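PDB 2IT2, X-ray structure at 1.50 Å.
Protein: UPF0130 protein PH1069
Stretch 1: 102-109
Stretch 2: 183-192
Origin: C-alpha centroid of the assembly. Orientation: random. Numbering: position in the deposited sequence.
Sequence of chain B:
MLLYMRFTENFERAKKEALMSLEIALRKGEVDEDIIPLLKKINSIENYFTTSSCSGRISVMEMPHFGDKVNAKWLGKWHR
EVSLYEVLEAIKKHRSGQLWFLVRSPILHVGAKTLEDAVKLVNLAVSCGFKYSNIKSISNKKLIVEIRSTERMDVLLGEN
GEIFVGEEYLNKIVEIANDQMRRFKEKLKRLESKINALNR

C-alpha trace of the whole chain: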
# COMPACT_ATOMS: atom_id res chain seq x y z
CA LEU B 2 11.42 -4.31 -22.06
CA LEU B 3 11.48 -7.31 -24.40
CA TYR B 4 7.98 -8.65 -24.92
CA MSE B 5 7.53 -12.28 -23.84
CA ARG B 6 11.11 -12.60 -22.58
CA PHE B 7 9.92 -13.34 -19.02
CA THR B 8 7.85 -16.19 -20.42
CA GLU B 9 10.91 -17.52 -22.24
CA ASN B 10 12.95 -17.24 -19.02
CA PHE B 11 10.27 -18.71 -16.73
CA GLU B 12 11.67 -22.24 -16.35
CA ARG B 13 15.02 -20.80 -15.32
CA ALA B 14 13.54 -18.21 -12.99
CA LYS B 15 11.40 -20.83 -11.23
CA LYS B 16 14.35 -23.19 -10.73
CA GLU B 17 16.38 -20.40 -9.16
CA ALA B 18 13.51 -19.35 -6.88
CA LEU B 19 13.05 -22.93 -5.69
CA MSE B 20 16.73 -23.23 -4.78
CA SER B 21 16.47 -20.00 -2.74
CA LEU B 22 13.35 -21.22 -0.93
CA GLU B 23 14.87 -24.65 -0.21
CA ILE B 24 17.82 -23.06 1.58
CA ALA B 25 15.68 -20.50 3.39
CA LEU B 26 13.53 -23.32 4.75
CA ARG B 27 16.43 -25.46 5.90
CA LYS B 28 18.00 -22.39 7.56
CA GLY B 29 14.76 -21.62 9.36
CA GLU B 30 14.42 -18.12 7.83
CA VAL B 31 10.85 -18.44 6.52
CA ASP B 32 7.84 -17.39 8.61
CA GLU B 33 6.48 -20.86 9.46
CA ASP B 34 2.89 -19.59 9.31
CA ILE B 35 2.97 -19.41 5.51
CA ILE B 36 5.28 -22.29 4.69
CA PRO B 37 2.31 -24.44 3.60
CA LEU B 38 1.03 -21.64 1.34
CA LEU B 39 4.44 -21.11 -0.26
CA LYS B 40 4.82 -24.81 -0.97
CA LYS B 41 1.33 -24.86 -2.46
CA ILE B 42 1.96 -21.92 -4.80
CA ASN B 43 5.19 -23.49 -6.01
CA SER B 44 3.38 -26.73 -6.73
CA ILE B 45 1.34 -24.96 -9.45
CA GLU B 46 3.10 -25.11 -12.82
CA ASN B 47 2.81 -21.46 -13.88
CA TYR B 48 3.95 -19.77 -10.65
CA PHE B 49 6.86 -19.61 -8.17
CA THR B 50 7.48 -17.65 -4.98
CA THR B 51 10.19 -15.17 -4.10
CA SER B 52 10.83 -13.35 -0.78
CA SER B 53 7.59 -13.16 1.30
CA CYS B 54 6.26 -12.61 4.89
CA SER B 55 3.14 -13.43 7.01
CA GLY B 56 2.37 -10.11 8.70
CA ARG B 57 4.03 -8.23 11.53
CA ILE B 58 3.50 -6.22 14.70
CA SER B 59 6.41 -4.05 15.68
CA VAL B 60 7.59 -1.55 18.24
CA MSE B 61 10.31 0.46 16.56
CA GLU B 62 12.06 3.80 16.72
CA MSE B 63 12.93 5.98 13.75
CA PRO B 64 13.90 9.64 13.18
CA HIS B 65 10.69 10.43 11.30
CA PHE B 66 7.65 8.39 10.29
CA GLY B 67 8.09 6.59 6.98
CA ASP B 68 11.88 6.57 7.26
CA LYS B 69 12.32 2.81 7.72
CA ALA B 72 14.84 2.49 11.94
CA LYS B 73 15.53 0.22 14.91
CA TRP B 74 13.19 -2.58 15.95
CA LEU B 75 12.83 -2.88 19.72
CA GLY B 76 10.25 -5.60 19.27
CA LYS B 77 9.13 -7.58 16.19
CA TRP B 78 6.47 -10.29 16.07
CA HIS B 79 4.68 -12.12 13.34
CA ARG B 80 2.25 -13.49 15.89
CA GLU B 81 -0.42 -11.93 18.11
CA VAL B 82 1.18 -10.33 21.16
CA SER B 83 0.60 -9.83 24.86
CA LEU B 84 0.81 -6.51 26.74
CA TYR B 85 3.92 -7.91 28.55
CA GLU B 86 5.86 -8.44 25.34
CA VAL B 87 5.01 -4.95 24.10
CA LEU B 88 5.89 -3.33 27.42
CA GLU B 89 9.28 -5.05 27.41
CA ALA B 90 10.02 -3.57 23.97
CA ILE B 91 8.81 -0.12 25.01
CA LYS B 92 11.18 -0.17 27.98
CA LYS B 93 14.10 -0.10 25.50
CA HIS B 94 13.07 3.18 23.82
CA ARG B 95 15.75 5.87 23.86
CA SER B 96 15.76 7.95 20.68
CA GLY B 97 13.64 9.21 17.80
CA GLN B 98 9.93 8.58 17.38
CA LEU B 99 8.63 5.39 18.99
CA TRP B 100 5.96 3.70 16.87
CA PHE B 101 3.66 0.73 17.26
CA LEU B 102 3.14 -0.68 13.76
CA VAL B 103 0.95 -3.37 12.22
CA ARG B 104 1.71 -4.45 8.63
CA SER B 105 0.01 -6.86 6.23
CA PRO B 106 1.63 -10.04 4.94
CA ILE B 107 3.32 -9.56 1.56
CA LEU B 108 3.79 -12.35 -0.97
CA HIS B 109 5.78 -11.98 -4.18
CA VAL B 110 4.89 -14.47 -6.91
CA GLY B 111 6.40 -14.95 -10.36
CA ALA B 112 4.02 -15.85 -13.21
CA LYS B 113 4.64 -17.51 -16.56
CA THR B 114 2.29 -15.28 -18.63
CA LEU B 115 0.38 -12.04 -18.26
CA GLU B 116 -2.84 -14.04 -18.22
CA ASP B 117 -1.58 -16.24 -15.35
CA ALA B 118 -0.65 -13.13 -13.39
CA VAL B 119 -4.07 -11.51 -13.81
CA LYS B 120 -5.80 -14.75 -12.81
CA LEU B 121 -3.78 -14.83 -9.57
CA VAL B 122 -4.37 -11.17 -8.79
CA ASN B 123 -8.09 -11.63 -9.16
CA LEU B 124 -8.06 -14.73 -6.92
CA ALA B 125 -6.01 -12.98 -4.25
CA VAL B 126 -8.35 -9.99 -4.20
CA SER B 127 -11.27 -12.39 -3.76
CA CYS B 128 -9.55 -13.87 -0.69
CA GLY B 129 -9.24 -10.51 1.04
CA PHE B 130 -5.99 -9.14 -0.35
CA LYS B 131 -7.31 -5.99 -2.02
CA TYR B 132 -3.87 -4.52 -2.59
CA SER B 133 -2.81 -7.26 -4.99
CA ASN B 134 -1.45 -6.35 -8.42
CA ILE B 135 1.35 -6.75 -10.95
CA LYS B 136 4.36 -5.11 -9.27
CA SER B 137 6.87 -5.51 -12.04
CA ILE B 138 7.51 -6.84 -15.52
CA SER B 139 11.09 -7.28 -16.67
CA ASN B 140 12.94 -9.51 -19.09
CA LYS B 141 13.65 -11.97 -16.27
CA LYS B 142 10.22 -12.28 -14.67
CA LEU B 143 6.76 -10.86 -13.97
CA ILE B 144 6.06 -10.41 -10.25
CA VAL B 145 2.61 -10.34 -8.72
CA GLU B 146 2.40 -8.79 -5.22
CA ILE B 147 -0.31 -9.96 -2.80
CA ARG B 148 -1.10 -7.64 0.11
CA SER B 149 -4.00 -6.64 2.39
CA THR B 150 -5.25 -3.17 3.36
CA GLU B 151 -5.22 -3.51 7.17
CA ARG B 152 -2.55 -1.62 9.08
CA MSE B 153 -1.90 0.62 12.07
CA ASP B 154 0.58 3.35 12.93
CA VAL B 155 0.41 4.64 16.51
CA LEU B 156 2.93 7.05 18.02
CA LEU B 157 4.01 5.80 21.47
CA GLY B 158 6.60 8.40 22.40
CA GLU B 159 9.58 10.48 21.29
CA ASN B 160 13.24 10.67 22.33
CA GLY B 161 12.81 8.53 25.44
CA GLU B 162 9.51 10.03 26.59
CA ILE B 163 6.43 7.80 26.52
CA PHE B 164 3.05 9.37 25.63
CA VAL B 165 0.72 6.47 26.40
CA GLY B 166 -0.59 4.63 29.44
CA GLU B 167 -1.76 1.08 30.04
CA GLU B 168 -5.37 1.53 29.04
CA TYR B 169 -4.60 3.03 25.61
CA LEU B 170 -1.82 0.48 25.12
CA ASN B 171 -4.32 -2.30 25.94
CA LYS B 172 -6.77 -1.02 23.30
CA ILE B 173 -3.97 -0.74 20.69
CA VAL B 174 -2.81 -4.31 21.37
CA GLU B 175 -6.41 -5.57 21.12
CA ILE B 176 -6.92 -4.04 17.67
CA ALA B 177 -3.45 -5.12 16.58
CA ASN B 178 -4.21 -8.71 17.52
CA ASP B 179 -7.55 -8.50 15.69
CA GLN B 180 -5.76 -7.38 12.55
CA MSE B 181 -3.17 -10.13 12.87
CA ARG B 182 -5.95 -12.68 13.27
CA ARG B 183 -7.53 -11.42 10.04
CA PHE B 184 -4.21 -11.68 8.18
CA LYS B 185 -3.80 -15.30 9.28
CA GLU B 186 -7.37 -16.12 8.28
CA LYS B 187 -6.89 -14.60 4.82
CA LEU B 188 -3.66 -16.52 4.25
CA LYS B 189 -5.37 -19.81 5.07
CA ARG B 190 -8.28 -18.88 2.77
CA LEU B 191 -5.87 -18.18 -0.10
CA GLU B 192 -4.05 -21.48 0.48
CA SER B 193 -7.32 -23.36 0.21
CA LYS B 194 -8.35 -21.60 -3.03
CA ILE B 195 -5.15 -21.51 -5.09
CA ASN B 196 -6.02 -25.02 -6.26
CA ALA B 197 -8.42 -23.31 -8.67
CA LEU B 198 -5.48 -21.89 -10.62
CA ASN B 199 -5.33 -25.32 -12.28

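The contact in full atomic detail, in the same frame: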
# COMPACT_ATOMS: atom_id res chain seq x y z
N LEU B 102 3.58 -0.46 15.13
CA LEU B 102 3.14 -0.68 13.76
C LEU B 102 2.54 -2.07 13.52
O LEU B 102 2.97 -3.05 14.13
CB LEU B 102 4.32 -0.51 12.78
CG LEU B 102 5.19 0.75 12.89
CD1 LEU B 102 6.38 0.65 11.95
CD2 LEU B 102 4.35 1.98 12.58
N VAL B 103 1.54 -2.11 12.65
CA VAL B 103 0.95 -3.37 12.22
C VAL B 103 1.01 -3.33 10.69
O VAL B 103 0.56 -2.36 10.08
CB VAL B 103 -0.51 -3.53 12.66
CG1 VAL B 103 -1.08 -4.82 12.08
CG2 VAL B 103 -0.59 -3.59 14.16
N ARG B 104 1.58 -4.37 10.09
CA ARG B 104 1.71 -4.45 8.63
C ARG B 104 1.21 -5.78 8.09
O ARG B 104 1.40 -6.83 8.69
CB ARG B 104 3.17 -4.26 8.21
CG ARG B 104 3.71 -2.87 8.50
CD ARG B 104 3.03 -1.84 7.61
NE ARG B 104 3.59 -0.50 7.80
CZ ARG B 104 3.19 0.35 8.73
NH1 ARG B 104 2.23 0.01 9.57
NH2 ARG B 104 3.77 1.55 8.84
N SER B 105 0.57 -5.70 6.92
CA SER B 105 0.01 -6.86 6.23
C SER B 105 1.05 -7.82 5.68
O SER B 105 2.19 -7.43 5.44
CB SER B 105 -0.87 -6.39 5.07
OG SER B 105 -1.05 -7.42 4.10
N PRO B 106 0.67 -9.09 5.50
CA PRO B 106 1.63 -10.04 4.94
C PRO B 106 1.85 -9.56 3.50
O PRO B 106 0.99 -8.87 2.93
CB PRO B 106 0.87 -11.38 4.97
CG PRO B 106 -0.10 -11.23 6.08
CD PRO B 106 -0.55 -9.78 5.96
N ILE B 107 3.00 -9.91 2.94
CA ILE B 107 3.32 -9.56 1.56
C ILE B 107 3.90 -10.79 0.88
O ILE B 107 4.88 -11.37 1.35
CB ILE B 107 4.37 -8.43 1.47
CG1 ILE B 107 3.86 -7.16 2.16
CG2 ILE B 107 4.69 -8.16 -0.00
CD1 ILE B 107 4.84 -6.01 2.13
N LEU B 108 3.29 -11.19 -0.23
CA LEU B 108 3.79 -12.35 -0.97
C LEU B 108 4.18 -11.87 -2.37
O LEU B 108 3.48 -11.05 -2.98
CB LEU B 108 2.70 -13.44 -1.07
CG LEU B 108 1.91 -13.85 0.18
CD1 LEU B 108 0.81 -14.82 -0.20
CD2 LEU B 108 2.84 -14.47 1.23
N HIS B 109 5.33 -12.33 -2.85
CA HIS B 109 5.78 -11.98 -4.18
C HIS B 109 5.76 -13.28 -4.97
O HIS B 109 6.35 -14.28 -4.55
CB HIS B 109 7.18 -11.37 -4.14
CG HIS B 109 7.19 -9.95 -3.65
ND1 HIS B 109 8.35 -9.26 -3.40
CD2 HIS B 109 6.18 -9.10 -3.40
CE1 HIS B 109 8.05 -8.03 -3.02
NE2 HIS B 109 6.74 -7.90 -3.01
N ARG B 183 -6.95 -11.53 11.38
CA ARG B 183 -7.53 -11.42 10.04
C ARG B 183 -6.50 -11.79 8.97
O ARG B 183 -6.83 -12.46 7.99
CB ARG B 183 -8.04 -10.00 9.79
CG ARG B 183 -9.27 -9.65 10.61
CD ARG B 183 -9.67 -8.19 10.39
NE ARG B 183 -9.97 -7.91 8.99
CZ ARG B 183 -10.29 -6.71 8.52
NH1 ARG B 183 -10.36 -5.67 9.34
NH2 ARG B 183 -10.55 -6.54 7.23
N PHE B 184 -5.26 -11.36 9.14
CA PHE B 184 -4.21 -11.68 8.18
C PHE B 184 -4.04 -13.20 8.09
O PHE B 184 -3.97 -13.77 7.00
CB PHE B 184 -2.87 -11.08 8.60
CG PHE B 184 -2.83 -9.58 8.60
CD1 PHE B 184 -3.55 -8.84 7.68
CD2 PHE B 184 -2.03 -8.90 9.52
CE1 PHE B 184 -3.47 -7.45 7.65
CE2 PHE B 184 -1.95 -7.51 9.50
CZ PHE B 184 -2.67 -6.79 8.57
N LYS B 185 -3.98 -13.85 9.25
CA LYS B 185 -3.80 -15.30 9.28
C LYS B 185 -4.96 -16.04 8.65
O LYS B 185 -4.77 -17.07 8.00
CB LYS B 185 -3.62 -15.79 10.72
CG LYS B 185 -2.50 -15.12 11.49
CD LYS B 185 -1.17 -15.20 10.75
CE LYS B 185 -0.04 -14.65 11.60
NZ LYS B 185 1.27 -14.73 10.90
N GLU B 186 -6.17 -15.52 8.84
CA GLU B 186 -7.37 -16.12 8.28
C GLU B 186 -7.34 -16.01 6.76
O GLU B 186 -7.67 -16.97 6.06
CB GLU B 186 -8.62 -15.41 8.79
CG GLU B 186 -8.90 -15.57 10.26
CD GLU B 186 -9.79 -14.47 10.77
OE1 GLU B 186 -10.75 -14.10 10.06
OE2 GLU B 186 -9.55 -13.96 11.89
N LYS B 187 -6.96 -14.84 6.26
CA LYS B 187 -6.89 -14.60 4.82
C LYS B 187 -5.82 -15.47 4.15
O LYS B 187 -6.00 -15.93 3.03
CB LYS B 187 -6.62 -13.12 4.55
CG LYS B 187 -7.80 -12.23 4.91
CD LYS B 187 -7.53 -10.77 4.59
CE LYS B 187 -8.78 -9.95 4.87
NZ LYS B 187 -8.53 -8.52 4.56
N LEU B 188 -4.70 -15.69 4.84
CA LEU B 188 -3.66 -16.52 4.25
C LEU B 188 -4.14 -17.96 4.11
O LEU B 188 -3.88 -18.62 3.10
CB LEU B 188 -2.38 -16.46 5.09
CG LEU B 188 -1.60 -15.13 5.05
CD1 LEU B 188 -0.61 -15.06 6.20
CD2 LEU B 188 -0.90 -14.99 3.70
N LYS B 189 -4.85 -18.45 5.12
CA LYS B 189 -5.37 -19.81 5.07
C LYS B 189 -6.44 -19.91 3.97
O LYS B 189 -6.51 -20.92 3.27
CB LYS B 189 -5.97 -20.22 6.42
CG LYS B 189 -4.92 -20.42 7.50
CD LYS B 189 -5.56 -20.94 8.76
CE LYS B 189 -4.51 -21.23 9.81
NZ LYS B 189 -3.81 -19.99 10.24
N ARG B 190 -7.26 -18.87 3.82
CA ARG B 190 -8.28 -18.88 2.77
C ARG B 190 -7.63 -18.98 1.39
O ARG B 190 -8.05 -19.77 0.54
CB ARG B 190 -9.14 -17.62 2.85
CG ARG B 190 -10.21 -17.65 3.92
CD ARG B 190 -10.84 -16.28 4.10
NE ARG B 190 -11.35 -15.71 2.86
CZ ARG B 190 -11.77 -14.45 2.74
NH1 ARG B 190 -11.73 -13.64 3.79
NH2 ARG B 190 -12.23 -13.99 1.58
N LEU B 191 -6.59 -18.17 1.16
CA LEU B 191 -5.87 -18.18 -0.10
C LEU B 191 -5.27 -19.55 -0.40
O LEU B 191 -5.34 -20.05 -1.53
CB LEU B 191 -4.76 -17.12 -0.07
CG LEU B 191 -3.88 -17.00 -1.33
CD1 LEU B 191 -4.75 -16.71 -2.55
CD2 LEU B 191 -2.85 -15.89 -1.13
N GLU B 192 -4.67 -20.17 0.63
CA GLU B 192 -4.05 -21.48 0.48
C GLU B 192 -5.07 -22.50 0.02
O GLU B 192 -4.77 -23.35 -0.82
CB GLU B 192 -3.43 -21.95 1.80
CG GLU B 192 -2.63 -23.26 1.68
CD GLU B 192 -2.04 -23.70 3.01
OE1 GLU B 192 -1.47 -22.84 3.71
OE2 GLU B 192 -2.14 -24.89 3.36

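The most distinctive feature of this contact is the aromatic ring of Phe184, one face of which is covered by two consecutive residues of the first stretch. Ser105 CA lies 3.9 Å from the centroid of the Phe184 ring and Pro106 CD 3.8 Å from it, both over the face, 23° and 24° off the ring normal, so each makes a CH-pi interaction. Both carbons are bonded to a backbone nitrogen, which polarises their C-H bonds and suits them to an aromatic face. At the ring edge, Val103 CG1 packs 3.8 Å from Phe184 CE2.

One helical turn further on, Leu188 continues the apolar surface: its CD1 lies 3.9 Å from Pro106 CG, so the proline ring touches both Phe184 and Leu188. Leu108, with CA-to-CB directed toward the helix, places CD1 3.9 Å from Leu191 CD2 and 4.3 Å from Leu188 CD2. The CA-to-CB bond of Ile107, between Pro106 and Leu108, points away, in keeping with the alternation of an extended chain.

No hydrogen bond crosses the contact, which buries 314 Å² summed over both sides and relies on close packing. Val103, Pro106, Leu108, Phe184, Leu188 and Leu191 are buried and apolar, so they pack without leaving a polar side-chain group unpaired. Ser105 OG donates to Pro106 O (2.8 Å), so serine's short side chain fits this buried position.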